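Local coordinates for protein azurocidin (Homo sapiens, PDB 1A7S) that binds heparin, kills many Gram-negative bacteria and attracts monocytes and fibroblasts, as a neutrophil granule homologue of the serine proteases, at residues T121-G135 / I170-E182. Numbering follows the deposited sequence.
With NAG (2-acetamido-2-deoxy-beta-D-glucopyranose), chain B; EOH (ethanol), chain G; EOH (ethanol), chain L; EOH (ethanol), chain K.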
ATOM      1  N   THR A 121       2.421   8.550 -17.011  1.00 11.72           N
ATOM      2  CA  THR A 121       2.070   9.359 -15.788  1.00 12.48           C
ATOM      3  C   THR A 121       3.126   9.057 -14.717  1.00  9.89           C
ATOM      4  O   THR A 121       3.499   7.932 -14.477  1.00 10.99           O
ATOM      5  CB  THR A 121       0.696   8.887 -15.286  1.00 14.93           C
ATOM      6  OG1 THR A 121      -0.265   9.170 -16.290  1.00 17.98           O
ATOM      7  CG2 THR A 121       0.259   9.703 -14.020  1.00 16.83           C
ATOM      8  N   ARG A 122       3.612  10.134 -14.130  1.00 11.88           N
ATOM      9  CA  ARG A 122       4.553  10.071 -13.020  1.00 12.68           C
ATOM     10  C   ARG A 122       3.796   9.869 -11.696  1.00 10.83           C
ATOM     11  O   ARG A 122       2.764  10.506 -11.433  1.00 15.22           O
ATOM     12  CB  ARG A 122       5.352  11.394 -13.004  1.00 17.98           C
ATOM     13  CG  ARG A 122       6.277  11.333 -14.285  1.00 24.60           C
ATOM     14  CD  ARG A 122       7.090  12.607 -14.396  1.00 30.23           C
ATOM     15  NE  ARG A 122       7.986  12.822 -13.300  1.00 36.20           N
ATOM     16  CZ  ARG A 122       9.298  12.905 -13.336  1.00 39.22           C
ATOM     17  NH1 ARG A 122       9.938  13.349 -14.441  1.00 50.16           N
ATOM     18  NH2 ARG A 122      10.015  12.624 -12.258  1.00 41.93           N
ATOM     19  N   CYS A 123       4.281   8.966 -10.918  1.00  9.88           N
ATOM     20  CA  CYS A 123       3.743   8.586  -9.624  1.00  8.39           C
ATOM     21  C   CYS A 123       4.923   8.443  -8.624  1.00  8.68           C
ATOM     22  O   CYS A 123       6.086   8.561  -8.989  1.00  9.86           O
ATOM     23  CB  CYS A 123       3.037   7.230  -9.771  1.00  9.41           C
ATOM     24  SG  CYS A 123       1.802   7.104 -11.059  1.00 11.44           S
ATOM     25  N   GLN A 124       4.568   8.153  -7.387  1.00  7.83           N
ATOM     26  CA  GLN A 124       5.527   7.770  -6.361  1.00  8.13           C
ATOM     27  C   GLN A 124       4.990   6.541  -5.602  1.00  7.70           C
ATOM     28  O   GLN A 124       3.804   6.340  -5.523  1.00  8.71           O
ATOM     29  CB  GLN A 124       5.796   8.883  -5.339  1.00  8.31           C
ATOM     30  CG  GLN A 124       6.482  10.086  -5.940  1.00  9.94           C
ATOM     31  CD  GLN A 124       6.915  11.139  -4.997  1.00 10.29           C
ATOM     32  OE1 GLN A 124       8.018  11.775  -5.212  1.00 15.11           O
ATOM     33  NE2 GLN A 124       6.242  11.400  -3.963  1.00  9.46           N
ATOM     34  N   VAL A 125       5.955   5.796  -5.069  1.00  7.67           N
ATOM     35  CA  VAL A 125       5.676   4.717  -4.156  1.00  7.64           C
ATOM     36  C   VAL A 125       6.607   4.829  -2.978  1.00  7.28           C
ATOM     37  O   VAL A 125       7.843   5.102  -3.213  1.00  9.16           O
ATOM     38  CB  VAL A 125       5.675   3.346  -4.845  1.00  8.87           C
ATOM     39  CG1 VAL A 125       6.919   2.993  -5.552  1.00 11.86           C
ATOM     40  CG2 VAL A 125       5.166   2.304  -3.899  1.00 11.20           C
ATOM     41  N   ALA A 126       6.177   4.669  -1.792  1.00  7.04           N
ATOM     42  CA  ALA A 126       6.920   4.767  -0.562  1.00  7.14           C
ATOM     43  C   ALA A 126       6.664   3.529   0.302  1.00  7.89           C
ATOM     44  O   ALA A 126       5.595   2.943   0.302  1.00  9.65           O
ATOM     45  CB  ALA A 126       6.564   6.035   0.188  1.00  8.40           C
ATOM     46  N   GLY A 127       7.629   3.209   1.163  1.00  7.36           N
ATOM     47  CA  GLY A 127       7.499   2.110   2.053  1.00  8.05           C
ATOM     48  C   GLY A 127       8.740   1.824   2.845  1.00  6.91           C
ATOM     49  O   GLY A 127       9.782   2.467   2.631  1.00  7.41           O
ATOM     50  N   TRP A 128       8.639   0.848   3.729  1.00  6.78           N
ATOM     51  CA  TRP A 128       9.719   0.439   4.613  1.00  6.94           C
ATOM     52  C   TRP A 128      10.400  -0.834   4.105  1.00  7.58           C
ATOM     53  O   TRP A 128      11.171  -1.471   4.850  1.00  8.22           O
ATOM     54  CB  TRP A 128       9.235   0.256   6.022  1.00  7.13           C
ATOM     55  CG  TRP A 128       8.872   1.493   6.778  1.00  7.21           C
ATOM     56  CD1 TRP A 128       9.760   2.241   7.508  1.00  7.76           C
ATOM     57  CD2 TRP A 128       7.608   2.119   6.929  1.00  7.69           C
ATOM     58  NE1 TRP A 128       9.106   3.280   8.112  1.00  7.71           N
ATOM     59  CE2 TRP A 128       7.788   3.237   7.779  1.00  7.71           C
ATOM     60  CE3 TRP A 128       6.323   1.858   6.415  1.00  8.03           C
ATOM     61  CZ2 TRP A 128       6.737   4.080   8.120  1.00  8.53           C
ATOM     62  CZ3 TRP A 128       5.283   2.686   6.796  1.00  9.40           C
ATOM     63  CH2 TRP A 128       5.515   3.777   7.648  1.00  8.91           C
ATOM     64  N   GLY A 129      10.127  -1.237   2.862  1.00  7.04           N
ATOM     65  CA  GLY A 129      10.678  -2.479   2.350  1.00  7.73           C
ATOM     66  C   GLY A 129      12.142  -2.483   2.150  1.00  7.90           C
ATOM     67  O   GLY A 129      12.860  -1.482   2.307  1.00  8.64           O
ATOM     68  N   SER A 130      12.673  -3.679   1.808  1.00  8.15           N
ATOM     69  CA  SER A 130      14.094  -3.848   1.568  1.00  9.01           C
ATOM     70  C   SER A 130      14.545  -3.200   0.254  1.00  8.64           C
ATOM     71  O   SER A 130      13.742  -2.688  -0.530  1.00  8.57           O
ATOM     72  CB  SER A 130      14.391  -5.359   1.477  1.00  9.18           C
ATOM     73  OG  SER A 130      13.707  -5.925   0.360  1.00  9.33           O
ATOM     74  N   GLN A 131      15.831  -3.274   0.017  1.00  9.97           N
ATOM     75  CA  GLN A 131      16.525  -2.765  -1.175  1.00 11.05           C
ATOM     76  C   GLN A 131      16.880  -3.842  -2.164  1.00 11.50           C
ATOM     77  O   GLN A 131      17.323  -3.575  -3.283  1.00 15.66           O
ATOM     78  CB  GLN A 131      17.682  -1.860  -0.900  1.00 12.76           C
ATOM     79  CG  GLN A 131      17.337  -0.503  -0.262  1.00 12.12           C
ATOM     80  CD  GLN A 131      16.657  -0.644   1.064  1.00 12.15           C
ATOM     81  OE1 GLN A 131      17.271  -1.148   1.996  1.00 15.08           O
ATOM     82  NE2 GLN A 131      15.376  -0.302   1.166  1.00 11.42           N
ATOM     83  N   ARG A 132      16.758  -5.096  -1.768  1.00 10.72           N
ATOM     84  CA  ARG A 132      17.047  -6.239  -2.578  1.00 12.82           C
ATOM     85  C   ARG A 132      16.217  -7.415  -2.045  1.00 11.46           C
ATOM     86  O   ARG A 132      15.898  -7.460  -0.849  1.00 11.98           O
ATOM     87  CB  ARG A 132      18.533  -6.595  -2.587  1.00 15.86           C
ATOM     88  CG  ARG A 132      19.113  -7.020  -1.299  1.00 20.28           C
ATOM     89  CD  ARG A 132      20.586  -7.439  -1.320  1.00 23.75           C
ATOM     90  NE  ARG A 132      21.001  -7.924  -0.021  1.00 27.66           N
ATOM     91  CZ  ARG A 132      20.783  -9.121   0.487  1.00 29.42           C
ATOM     92  NH1 ARG A 132      20.373 -10.124  -0.307  1.00 38.44           N
ATOM     93  NH2 ARG A 132      21.101  -9.353   1.743  1.00 34.54           N
ATOM     94  N   SER A 133      15.911  -8.349  -2.901  1.00 12.48           N
ATOM     95  CA  SER A 133      15.154  -9.525  -2.456  1.00 14.93           C
ATOM     96  C   SER A 133      15.993 -10.240  -1.402  1.00 15.00           C
ATOM     97  O   SER A 133      17.144 -10.497  -1.584  1.00 18.33           O
ATOM     98  CB  SER A 133      14.990 -10.405  -3.734  1.00 18.64           C
ATOM     99  OG  SER A 133      14.437 -11.654  -3.250  1.00 24.36           O
ATOM    100  N   GLY A 134      15.371 -10.535  -0.264  1.00 15.95           N
ATOM    101  CA  GLY A 134      16.008 -11.174   0.876  1.00 18.82           C
ATOM    102  C   GLY A 134      16.810 -10.260   1.756  1.00 16.79           C
ATOM    103  O   GLY A 134      17.389 -10.725   2.765  1.00 19.03           O
ATOM    104  N   GLY A 135      16.837  -8.942   1.477  1.00 15.80           N
ATOM    105  CA  GLY A 135      17.582  -8.044   2.339  1.00 13.96           C
ATOM    106  C   GLY A 135      16.753  -7.484   3.478  1.00 11.98           C
ATOM    107  O   GLY A 135      15.571  -7.765   3.627  1.00 13.34           O
ATOM    108  N   ILE A 170       9.443  -1.464  -5.822  1.00  8.02           N
ATOM    109  CA  ILE A 170       9.063  -2.153  -4.603  1.00  8.03           C
ATOM    110  C   ILE A 170       9.918  -3.328  -4.295  1.00  7.80           C
ATOM    111  O   ILE A 170      10.564  -3.931  -5.181  1.00  9.60           O
ATOM    112  CB  ILE A 170       7.566  -2.544  -4.659  1.00  8.21           C
ATOM    113  CG1 ILE A 170       7.282  -3.612  -5.697  1.00  8.45           C
ATOM    114  CG2 ILE A 170       6.677  -1.301  -4.852  1.00  9.39           C
ATOM    115  CD1 ILE A 170       5.818  -4.056  -5.843  1.00 10.56           C
ATOM    116  N   CYS A 171       9.949  -3.748  -3.065  1.00  7.59           N
ATOM    117  CA  CYS A 171      10.641  -4.945  -2.664  1.00  7.81           C
ATOM    118  C   CYS A 171       9.987  -5.599  -1.480  1.00  7.65           C
ATOM    119  O   CYS A 171       8.851  -5.235  -1.082  1.00  9.21           O
ATOM    120  CB  CYS A 171      12.135  -4.705  -2.554  1.00  8.31           C
ATOM    121  SG  CYS A 171      13.237  -6.126  -2.722  1.00  9.52           S
ATOM    122  N   ASN A 172      10.595  -6.551  -0.824  1.00  8.81           N
ATOM    123  CA  ASN A 172      10.016  -7.240   0.323  1.00  8.74           C
ATOM    124  C   ASN A 172       9.640  -6.231   1.386  1.00  8.38           C
ATOM    125  O   ASN A 172      10.409  -5.376   1.744  1.00  9.05           O
ATOM    126  CB  ASN A 172      11.056  -8.212   0.902  1.00 12.27           C
ATOM    127  CG  ASN A 172      11.802  -9.081  -0.022  1.00 17.14           C
ATOM    128  OD1 ASN A 172      12.910  -9.466   0.217  1.00 27.06           O
ATOM    129  ND2 ASN A 172      11.207  -9.496  -1.144  1.00 25.67           N
ATOM    130  N   GLY A 173       8.380  -6.315   1.894  1.00  9.37           N
ATOM    131  CA  GLY A 173       7.916  -5.396   2.927  1.00  9.53           C
ATOM    132  C   GLY A 173       7.116  -4.249   2.369  1.00  9.62           C
ATOM    133  O   GLY A 173       6.494  -3.463   3.127  1.00 10.15           O
ATOM    134  N   ASP A 174       7.165  -4.036   1.062  1.00  9.14           N
ATOM    135  CA  ASP A 174       6.358  -3.002   0.409  1.00  7.90           C
ATOM    136  C   ASP A 174       5.012  -3.503  -0.054  1.00  8.46           C
ATOM    137  O   ASP A 174       4.224  -2.683  -0.574  1.00  8.56           O
ATOM    138  CB  ASP A 174       7.117  -2.368  -0.731  1.00  8.36           C
ATOM    139  CG  ASP A 174       8.358  -1.619  -0.272  1.00  8.74           C
ATOM    140  OD1 ASP A 174       8.301  -0.908   0.759  1.00  8.98           O
ATOM    141  OD2 ASP A 174       9.422  -1.795  -0.976  1.00  8.38           O
ATOM    142  N   GLY A 175       4.728  -4.803   0.012  1.00  8.36           N
ATOM    143  CA  GLY A 175       3.401  -5.270  -0.431  1.00  8.51           C
ATOM    144  C   GLY A 175       2.329  -4.513   0.281  1.00  7.19           C
ATOM    145  O   GLY A 175       2.424  -4.208   1.461  1.00  8.23           O
ATOM    146  N   GLY A 176       1.274  -4.153  -0.455  1.00  7.11           N
ATOM    147  CA  GLY A 176       0.220  -3.391   0.096  1.00  6.93           C
ATOM    148  C   GLY A 176       0.351  -1.917   0.116  1.00  6.61           C
ATOM    149  O   GLY A 176      -0.631  -1.172   0.292  1.00  7.63           O
ATOM    150  N   THR A 177       1.561  -1.377  -0.045  1.00  7.26           N
ATOM    151  CA  THR A 177       1.738   0.069  -0.019  1.00  7.22           C
ATOM    152  C   THR A 177       1.151   0.737  -1.236  1.00  6.74           C
ATOM    153  O   THR A 177       1.094   0.136  -2.323  1.00  7.50           O
ATOM    154  CB  THR A 177       3.259   0.402   0.190  1.00  7.77           C
ATOM    155  OG1 THR A 177       3.357   1.595   0.937  1.00  8.36           O
ATOM    156  CG2 THR A 177       3.995   0.512  -1.118  1.00  8.94           C
ATOM    157  N   PRO A 178       0.648   1.951  -1.150  1.00  6.89           N
ATOM    158  CA  PRO A 178      -0.057   2.553  -2.267  1.00  6.86           C
ATOM    159  C   PRO A 178       0.892   3.152  -3.307  1.00  6.65           C
ATOM    160  O   PRO A 178       1.951   3.679  -3.030  1.00  8.11           O
ATOM    161  CB  PRO A 178      -0.873   3.657  -1.585  1.00  7.09           C
ATOM    162  CG  PRO A 178      -0.038   4.065  -0.401  1.00  7.24           C
ATOM    163  CD  PRO A 178       0.546   2.760   0.100  1.00  8.31           C
ATOM    164  N   LEU A 179       0.395   3.121  -4.513  1.00  7.15           N
ATOM    165  CA  LEU A 179       0.963   3.885  -5.651  1.00  7.14           C
ATOM    166  C   LEU A 179       0.128   5.176  -5.729  1.00  6.59           C
ATOM    167  O   LEU A 179      -1.095   5.079  -5.893  1.00  8.05           O
ATOM    168  CB  LEU A 179       0.790   3.071  -6.964  1.00  7.53           C
ATOM    169  CG  LEU A 179       1.258   3.854  -8.215  1.00  8.34           C
ATOM    170  CD1 LEU A 179       2.766   3.973  -8.212  1.00  8.71           C
ATOM    171  CD2 LEU A 179       0.767   3.138  -9.475  1.00  9.07           C
ATOM    172  N   VAL A 180       0.787   6.344  -5.603  1.00  7.20           N
ATOM    173  CA  VAL A 180       0.114   7.600  -5.620  1.00  7.31           C
ATOM    174  C   VAL A 180       0.450   8.345  -6.917  1.00  7.54           C
ATOM    175  O   VAL A 180       1.602   8.597  -7.183  1.00  8.78           O
ATOM    176  CB  VAL A 180       0.488   8.482  -4.416  1.00  8.72           C
ATOM    177  CG1 VAL A 180      -0.214   9.783  -4.496  1.00 10.53           C
ATOM    178  CG2 VAL A 180       0.098   7.712  -3.126  1.00 10.70           C
ATOM    179  N   CYS A 181      -0.584   8.655  -7.657  1.00  8.07           N
ATOM    180  CA  CYS A 181      -0.435   9.414  -8.907  1.00  8.58           C
ATOM    181  C   CYS A 181      -1.476  10.532  -8.851  1.00  9.41           C
ATOM    182  O   CYS A 181      -2.635  10.267  -8.579  1.00  9.70           O
ATOM    183  CB  CYS A 181      -0.688   8.543 -10.157  1.00 10.55           C
ATOM    184  SG  CYS A 181       0.031   6.920 -10.189  1.00 10.06           S
ATOM    185  N   GLU A 182      -1.064  11.770  -9.125  1.00 11.19           N
ATOM    186  CA  GLU A 182      -1.970  12.876  -9.202  1.00 14.20           C
ATOM    187  C   GLU A 182      -2.861  12.998  -7.936  1.00 13.14           C
ATOM    188  O   GLU A 182      -4.032  13.248  -7.981  1.00 14.51           O
ATOM    189  CB  GLU A 182      -2.875  12.803 -10.444  1.00 19.19           C
ATOM    190  CG  GLU A 182      -2.164  12.571 -11.757  1.00 23.54           C
ATOM    191  CD  GLU A 182      -2.952  12.332 -13.011  1.00 27.17           C
ATOM    192  OE1 GLU A 182      -3.958  11.600 -13.101  1.00 30.11           O
ATOM    193  OE2 GLU A 182      -2.431  12.823 -14.023  1.00 33.28           O
TER
HETATM  194  C1  NAG B   1      11.178  12.899  -8.356  1.00 17.95           C
HETATM  195  C2  NAG B   1      12.616  13.077  -7.762  1.00 19.08           C
HETATM  196  C3  NAG B   1      12.820  14.549  -7.445  1.00 21.63           C
HETATM  197  C4  NAG B   1      12.683  15.309  -8.840  1.00 23.96           C
HETATM  198  C5  NAG B   1      11.195  15.104  -9.213  1.00 22.73           C
HETATM  199  C6  NAG B   1      10.868  15.592 -10.601  1.00 25.71           C
HETATM  200  C7  NAG B   1      13.326  11.166  -6.334  1.00 17.83           C
HETATM  201  C8  NAG B   1      13.191  10.433  -5.039  1.00 21.23           C
HETATM  202  N2  NAG B   1      12.675  12.348  -6.459  1.00 17.29           N
HETATM  203  O3  NAG B   1      14.131  14.758  -7.036  1.00 26.12           O
HETATM  204  O4  NAG B   1      12.883  16.708  -8.460  1.00 24.91           O
HETATM  205  O5  NAG B   1      11.066  13.704  -9.549  1.00 20.47           O
HETATM  206  O6  NAG B   1      11.984  15.466 -11.439  1.00 38.39           O
HETATM  207  O7  NAG B   1      13.926  10.726  -7.259  1.00 23.74           O
HETATM  208  C1  EOH G 419       3.004   6.441  -1.242  1.00 15.26           C
HETATM  209  C2  EOH G 419       3.614   7.312  -2.269  1.00 11.26           C
HETATM  210  O   EOH G 419       3.402   5.022  -1.200  1.00  9.49           O
HETATM  211  C1  EOH L 424       8.634  -7.666  -3.640  1.00 49.43           C
HETATM  212  C2  EOH L 424       8.595  -7.108  -5.004  1.00 42.42           C
HETATM  213  O   EOH L 424       9.840  -8.469  -3.383  1.00 53.29           O
HETATM  214  C1  EOH K 423      20.781  -6.136   3.404  1.00 57.15           C
HETATM  215  C2  EOH K 423      20.924  -7.429   4.187  1.00 59.69           C
HETATM  216  O   EOH K 423      20.955  -6.383   1.980  1.00 61.31           O
HETATM  217  O   HOH W   1      -0.930  12.146 -16.858  1.00 63.31           O
HETATM  218  O   HOH W   2       6.157  -0.631   3.672  1.00  9.87           O
HETATM  219  O   HOH W   3      12.252 -12.280  -1.803  1.00 24.59           O
HETATM  220  O   HOH W   4      13.626  -9.957   2.723  1.00 30.20           O
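Asn172 OD1 is held by two donors: Gly134 N, in the turn from Arg132 to Gly135, lies in its carbonyl plane at 2.7 Å, and a water tied to Gly135 O also donates to it. The backbone of Asn172 grips the same loop, its O taking the N-H of Ser130 at 2.8 Å. Beside it, Cys171 swings SG anti to the backbone N (chi1 -156°), against Ser130 OG and the carbonyl of Arg132; that sulfur is bonded to Cys196.

Asp174 divides its carboxylate. Its OD1 receives Gly129 N at 2.8 Å from above the carboxylate plane, 42° out of it, while OD2 uses its anti lone pair for Cys171 N at 2.9 Å and also binds the amino terminus, Ile1 N. With no side chains, Gly127 and Gly129 let the carboxylate come close to their backbones. This is the buried aspartate–N-terminus pair of activated chymotrypsin-like proteases, here in a homologue with Gly175 where active relatives carry the catalytic serine.

Further along, Thr177 OG1 donates to Ala126 O at 2.7 Å, and its CG2 touches Val125 CG2 at 3.5 Å. Strands 122-127 and 178-181 then run antiparallel: Gln124 N bonds Val180 O at 3.0 Å, and Val180 N returns the bond to Gln124 O. Pro178 has no N-H to offer, and an ethanol hydroxyl bridges Ala126 N to Pro178 O. Leu179 CD1 packs on Cys123 CB at 3.6 Å, next to the disulfide Cys123 SG–Cys181 SG, whose chi3 is 97°.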